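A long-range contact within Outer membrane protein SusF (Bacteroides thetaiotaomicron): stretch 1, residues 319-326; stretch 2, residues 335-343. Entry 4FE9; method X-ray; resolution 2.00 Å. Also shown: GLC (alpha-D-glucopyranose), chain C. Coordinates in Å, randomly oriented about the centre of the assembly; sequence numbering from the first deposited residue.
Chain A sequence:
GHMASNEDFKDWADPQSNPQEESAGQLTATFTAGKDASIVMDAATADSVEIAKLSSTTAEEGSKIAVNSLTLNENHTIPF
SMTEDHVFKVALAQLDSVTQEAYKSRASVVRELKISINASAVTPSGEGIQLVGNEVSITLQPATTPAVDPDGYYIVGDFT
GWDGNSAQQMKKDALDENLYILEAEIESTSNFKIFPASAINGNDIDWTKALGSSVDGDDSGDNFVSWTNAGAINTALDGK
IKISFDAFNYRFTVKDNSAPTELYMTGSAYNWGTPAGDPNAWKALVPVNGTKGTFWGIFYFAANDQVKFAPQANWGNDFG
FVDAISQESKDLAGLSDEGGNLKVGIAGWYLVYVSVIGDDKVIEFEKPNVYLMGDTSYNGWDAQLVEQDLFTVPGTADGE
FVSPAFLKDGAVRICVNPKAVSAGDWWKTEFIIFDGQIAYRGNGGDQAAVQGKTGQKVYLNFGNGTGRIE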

ATOM      1  N   PHE A 319      14.643   5.556  -8.581  1.00 19.14           N
ATOM      2  CA  PHE A 319      14.348   5.534  -7.158  1.00 19.07           C
ATOM      3  C   PHE A 319      15.335   4.642  -6.419  1.00 19.65           C
ATOM      4  O   PHE A 319      15.963   3.760  -7.014  1.00 17.53           O
ATOM      5  CB  PHE A 319      12.910   5.062  -6.898  1.00 18.32           C
ATOM      6  CG  PHE A 319      12.594   3.707  -7.490  1.00 19.09           C
ATOM      7  CD1 PHE A 319      12.596   2.558  -6.687  1.00 13.21           C
ATOM      8  CD2 PHE A 319      12.152   3.598  -8.808  1.00 10.26           C
ATOM      9  CE1 PHE A 319      12.286   1.297  -7.229  1.00 19.16           C
ATOM     10  CE2 PHE A 319      11.924   2.340  -9.387  1.00 14.30           C
ATOM     11  CZ  PHE A 319      11.955   1.185  -8.596  1.00 14.27           C
ATOM     12  N   GLY A 320      15.452   4.858  -5.115  1.00 19.86           N
ATOM     13  CA  GLY A 320      16.373   4.091  -4.296  1.00 20.62           C
ATOM     14  C   GLY A 320      15.672   3.562  -3.060  1.00 21.96           C
ATOM     15  O   GLY A 320      14.737   2.740  -3.155  1.00 20.87           O
ATOM     16  N   PHE A 321      16.052   4.093  -1.898  1.00 22.01           N
ATOM     17  CA  PHE A 321      15.345   3.764  -0.666  1.00 22.06           C
ATOM     18  C   PHE A 321      13.875   4.264  -0.752  1.00 22.86           C
ATOM     19  O   PHE A 321      13.615   5.382  -1.205  1.00 21.75           O
ATOM     20  CB  PHE A 321      16.073   4.381   0.544  1.00 23.56           C
ATOM     21  CG  PHE A 321      15.493   3.992   1.859  1.00 22.11           C
ATOM     22  CD1 PHE A 321      15.898   2.817   2.491  1.00 26.01           C
ATOM     23  CD2 PHE A 321      14.485   4.768   2.449  1.00 27.81           C
ATOM     24  CE1 PHE A 321      15.233   2.350   3.642  1.00 28.56           C
ATOM     25  CE2 PHE A 321      13.927   4.393   3.682  1.00 28.45           C
ATOM     26  CZ  PHE A 321      14.289   3.159   4.269  1.00 27.66           C
ATOM     27  N   VAL A 322      12.935   3.369  -0.461  1.00 22.99           N
ATOM     28  CA  VAL A 322      11.522   3.704  -0.470  1.00 23.82           C
ATOM     29  C   VAL A 322      10.879   3.226   0.832  1.00 25.06           C
ATOM     30  O   VAL A 322      11.475   2.465   1.571  1.00 24.93           O
ATOM     31  CB  VAL A 322      10.770   3.036  -1.675  1.00 23.17           C
ATOM     32  CG1 VAL A 322      11.437   3.381  -2.985  1.00 22.38           C
ATOM     33  CG2 VAL A 322      10.702   1.537  -1.492  1.00 22.33           C
ATOM     34  N   ASP A 323       9.609   3.555   1.032  1.00 26.18           N
ATOM     35  CA  ASP A 323       8.966   3.263   2.310  1.00 27.25           C
ATOM     36  C   ASP A 323       8.515   1.808   2.508  1.00 26.34           C
ATOM     37  O   ASP A 323       8.633   1.277   3.600  1.00 25.23           O
ATOM     38  CB  ASP A 323       7.821   4.228   2.572  1.00 28.52           C
ATOM     39  CG  ASP A 323       8.194   5.305   3.579  1.00 35.16           C
ATOM     40  OD1 ASP A 323       8.826   6.317   3.161  1.00 47.98           O
ATOM     41  OD2 ASP A 323       7.941   5.092   4.807  1.00 45.61           O
ATOM     42  N   ALA A 324       8.032   1.152   1.454  1.00 25.15           N
ATOM     43  CA  ALA A 324       7.543  -0.230   1.616  1.00 24.61           C
ATOM     44  C   ALA A 324       8.686  -1.246   1.466  1.00 24.93           C
ATOM     45  O   ALA A 324       8.840  -1.907   0.400  1.00 25.01           O
ATOM     46  CB  ALA A 324       6.380  -0.534   0.641  1.00 23.40           C
ATOM     47  N   ILE A 325       9.584  -1.246   2.450  1.00 24.56           N
ATOM     48  CA  ILE A 325      10.578  -2.306   2.589  1.00 24.45           C
ATOM     49  C   ILE A 325      10.351  -3.049   3.910  1.00 25.50           C
ATOM     50  O   ILE A 325      10.329  -2.438   4.961  1.00 26.87           O
ATOM     51  CB  ILE A 325      12.027  -1.729   2.532  1.00 24.77           C
ATOM     52  CG1 ILE A 325      12.226  -0.913   1.242  1.00 22.57           C
ATOM     53  CG2 ILE A 325      13.073  -2.858   2.635  1.00 24.02           C
ATOM     54  CD1 ILE A 325      13.617  -0.311   1.072  1.00 16.21           C
ATOM     55  N   SER A 326       9.902  -4.282   3.801  1.00 25.89           N
ATOM     56  CA  SER A 326       9.939  -5.247   4.890  1.00 27.46           C
ATOM     57  C   SER A 326      10.947  -4.887   6.000  1.00 27.30           C
ATOM     58  O   SER A 326      12.121  -4.593   5.716  1.00 25.64           O
ATOM     59  CB  SER A 326      10.317  -6.602   4.323  1.00 26.89           C
ATOM     60  OG  SER A 326       9.502  -7.590   4.849  1.00 30.91           O
ATOM     61  N   LEU A 335      19.604  -3.221   5.411  1.00 26.83           N
ATOM     62  CA  LEU A 335      19.338  -2.137   4.432  1.00 27.44           C
ATOM     63  C   LEU A 335      19.130  -0.797   5.148  1.00 27.62           C
ATOM     64  O   LEU A 335      18.454  -0.737   6.157  1.00 27.84           O
ATOM     65  CB  LEU A 335      18.085  -2.463   3.587  1.00 26.92           C
ATOM     66  CG  LEU A 335      18.110  -3.718   2.712  1.00 25.91           C
ATOM     67  CD1 LEU A 335      16.718  -3.952   2.119  1.00 22.46           C
ATOM     68  CD2 LEU A 335      19.185  -3.560   1.584  1.00 22.09           C
ATOM     69  N   SER A 336      19.556   0.288   4.529  1.00 28.56           N
ATOM     70  CA  SER A 336      19.205   1.596   5.048  1.00 29.99           C
ATOM     71  C   SER A 336      19.174   2.664   3.976  1.00 31.06           C
ATOM     72  O   SER A 336      19.625   2.451   2.840  1.00 30.03           O
ATOM     73  CB  SER A 336      20.189   2.010   6.171  1.00 30.39           C
ATOM     74  OG  SER A 336      21.471   2.331   5.630  1.00 30.08           O
ATOM     75  N   ASP A 337      18.770   3.861   4.390  1.00 31.75           N
ATOM     76  CA  ASP A 337      18.635   4.986   3.498  1.00 33.39           C
ATOM     77  C   ASP A 337      19.894   5.814   3.590  1.00 34.02           C
ATOM     78  O   ASP A 337      20.392   6.072   4.677  1.00 35.66           O
ATOM     79  CB  ASP A 337      17.416   5.818   3.924  1.00 33.80           C
ATOM     80  CG  ASP A 337      17.211   7.056   3.076  1.00 34.80           C
ATOM     81  OD1 ASP A 337      17.994   7.299   2.120  1.00 38.76           O
ATOM     82  OD2 ASP A 337      16.248   7.798   3.375  1.00 43.50           O
ATOM     83  N   GLU A 338      20.449   6.173   2.451  1.00 34.04           N
ATOM     84  CA  GLU A 338      21.652   6.956   2.434  1.00 34.85           C
ATOM     85  C   GLU A 338      21.546   8.058   1.395  1.00 33.95           C
ATOM     86  O   GLU A 338      21.869   7.848   0.225  1.00 34.95           O
ATOM     87  CB  GLU A 338      22.862   6.055   2.166  1.00 34.75           C
ATOM     88  CG  GLU A 338      24.184   6.778   2.118  1.00 39.90           C
ATOM     89  CD  GLU A 338      24.771   7.018   3.508  1.00 55.00           C
ATOM     90  OE1 GLU A 338      24.227   6.456   4.498  1.00 50.18           O
ATOM     91  OE2 GLU A 338      25.753   7.795   3.612  1.00 57.66           O
ATOM     92  N   GLY A 339      20.967   9.194   1.801  1.00 33.57           N
ATOM     93  CA  GLY A 339      20.623  10.274   0.876  1.00 32.20           C
ATOM     94  C   GLY A 339      19.680   9.827  -0.242  1.00 31.58           C
ATOM     95  O   GLY A 339      19.797  10.285  -1.382  1.00 31.78           O
ATOM     96  N   GLY A 340      18.769   8.907   0.075  1.00 30.64           N
ATOM     97  CA  GLY A 340      17.765   8.449  -0.897  1.00 28.76           C
ATOM     98  C   GLY A 340      18.254   7.277  -1.736  1.00 28.13           C
ATOM     99  O   GLY A 340      17.473   6.656  -2.455  1.00 27.46           O
ATOM    100  N   ASN A 341      19.558   6.991  -1.657  1.00 26.65           N
ATOM    101  CA  ASN A 341      20.110   5.745  -2.169  1.00 24.97           C
ATOM    102  C   ASN A 341      19.708   4.624  -1.275  1.00 24.62           C
ATOM    103  O   ASN A 341      19.581   4.811  -0.066  1.00 23.75           O
ATOM    104  CB  ASN A 341      21.633   5.805  -2.189  1.00 26.35           C
ATOM    105  CG  ASN A 341      22.170   6.769  -3.207  1.00 24.95           C
ATOM    106  OD1 ASN A 341      21.438   7.282  -4.049  1.00 34.24           O
ATOM    107  ND2 ASN A 341      23.484   6.937  -3.207  1.00 28.69           N
ATOM    108  N   LEU A 342      19.619   3.419  -1.834  1.00 23.45           N
ATOM    109  CA  LEU A 342      19.483   2.237  -1.025  1.00 23.06           C
ATOM    110  C   LEU A 342      20.845   1.616  -0.703  1.00 23.82           C
ATOM    111  O   LEU A 342      21.613   1.235  -1.618  1.00 23.67           O
ATOM    112  CB  LEU A 342      18.582   1.214  -1.697  1.00 23.50           C
ATOM    113  CG  LEU A 342      18.389  -0.072  -0.911  1.00 21.79           C
ATOM    114  CD1 LEU A 342      17.645   0.188   0.373  1.00 20.10           C
ATOM    115  CD2 LEU A 342      17.687  -1.132  -1.728  1.00 23.31           C
ATOM    116  N   LYS A 343      21.143   1.516   0.589  1.00 23.75           N
ATOM    117  CA  LYS A 343      22.445   1.034   1.044  1.00 24.68           C
ATOM    118  C   LYS A 343      22.317  -0.363   1.614  1.00 24.23           C
ATOM    119  O   LYS A 343      21.429  -0.645   2.419  1.00 23.99           O
ATOM    120  CB  LYS A 343      23.051   1.988   2.089  1.00 25.33           C
ATOM    121  CG  LYS A 343      24.272   1.406   2.856  1.00 27.27           C
ATOM    122  CD  LYS A 343      25.170   2.524   3.398  1.00 36.43           C
ATOM    123  CE  LYS A 343      25.771   2.146   4.750  1.00 46.53           C
ATOM    124  NZ  LYS A 343      26.215   3.369   5.520  1.00 50.12           N
TER
HETATM  125  C1  GLC C   3      23.565   9.161  -8.224  1.00 29.85           C
HETATM  126  C2  GLC C   3      23.644   8.809  -6.755  1.00 29.55           C
HETATM  127  C3  GLC C   3      24.591   9.766  -6.013  1.00 32.74           C
HETATM  128  C4  GLC C   3      25.952   9.804  -6.674  1.00 37.27           C
HETATM  129  C5  GLC C   3      25.754  10.205  -8.133  1.00 35.03           C
HETATM  130  C6  GLC C   3      27.073  10.194  -8.895  1.00 35.69           C
HETATM  131  O2  GLC C   3      22.338   8.986  -6.226  1.00 22.48           O
HETATM  132  O3  GLC C   3      24.723   9.358  -4.650  1.00 24.67           O
HETATM  133  O4  GLC C   3      26.771  10.774  -5.998  1.00 50.66           O
HETATM  134  O5  GLC C   3      24.882   9.280  -8.781  1.00 32.74           O
HETATM  135  O6  GLC C   3      26.872  10.851 -10.145  1.00 28.08           O

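How do the two backbones meet? Stretch 2 is a hairpin: strands 336-338 and 341-343 are joined by a type I' turn from E338 to N341, and the backbone pairs S336 with K343 and E338 with N341. Stretch 1 has no regular structure and passes close to the second strand, with G320 opposite N341 and F321 opposite L342. One hydrogen bond links them, from F321 N to G340 O at 3.0 Å. The same carbonyl receives a CA-H...O contact, G320 CA to G340 O at 3.3 Å.

Why are glycines found here? At G320 an ideal CB would point toward the hairpin and lie 2.2 Å from G340 O, a clash, so the close approach depends on a bare CA. At G340 the reason is local: with its backbone angles, a CB would jam against the preceding carbonyl. G339, with positive phi, also suits the turn, and D337 OD1 accepts a hydrogen bond from G340 N at 2.7 Å.

What does the F321 side chain do? With chi1 at t, its ring lies against the hairpin and gives up the largest area of any residue here. D337 CB sits over one face, 3.5 Å from the centroid of the F321 ring in a CH-pi contact, so the aspartate offers its methylene to the ring while its carboxylate serves the turn. At the ring edge, L342 CD1 lies 3.8 Å from F321 CD1.

What fills the buried side? The CA-to-CB bond of I325 points toward stretch 2, and its CG2 lies 3.8 Å from L335 CD1 and its CD1 4.1 Å from L342 CD1. These branched aliphatic chains suit a buried apolar patch without polar groups to satisfy. The CA-to-CB bond of N341 points away from stretch 1, and its OD1 accepts a hydrogen bond from GLC O2 at 2.9 Å.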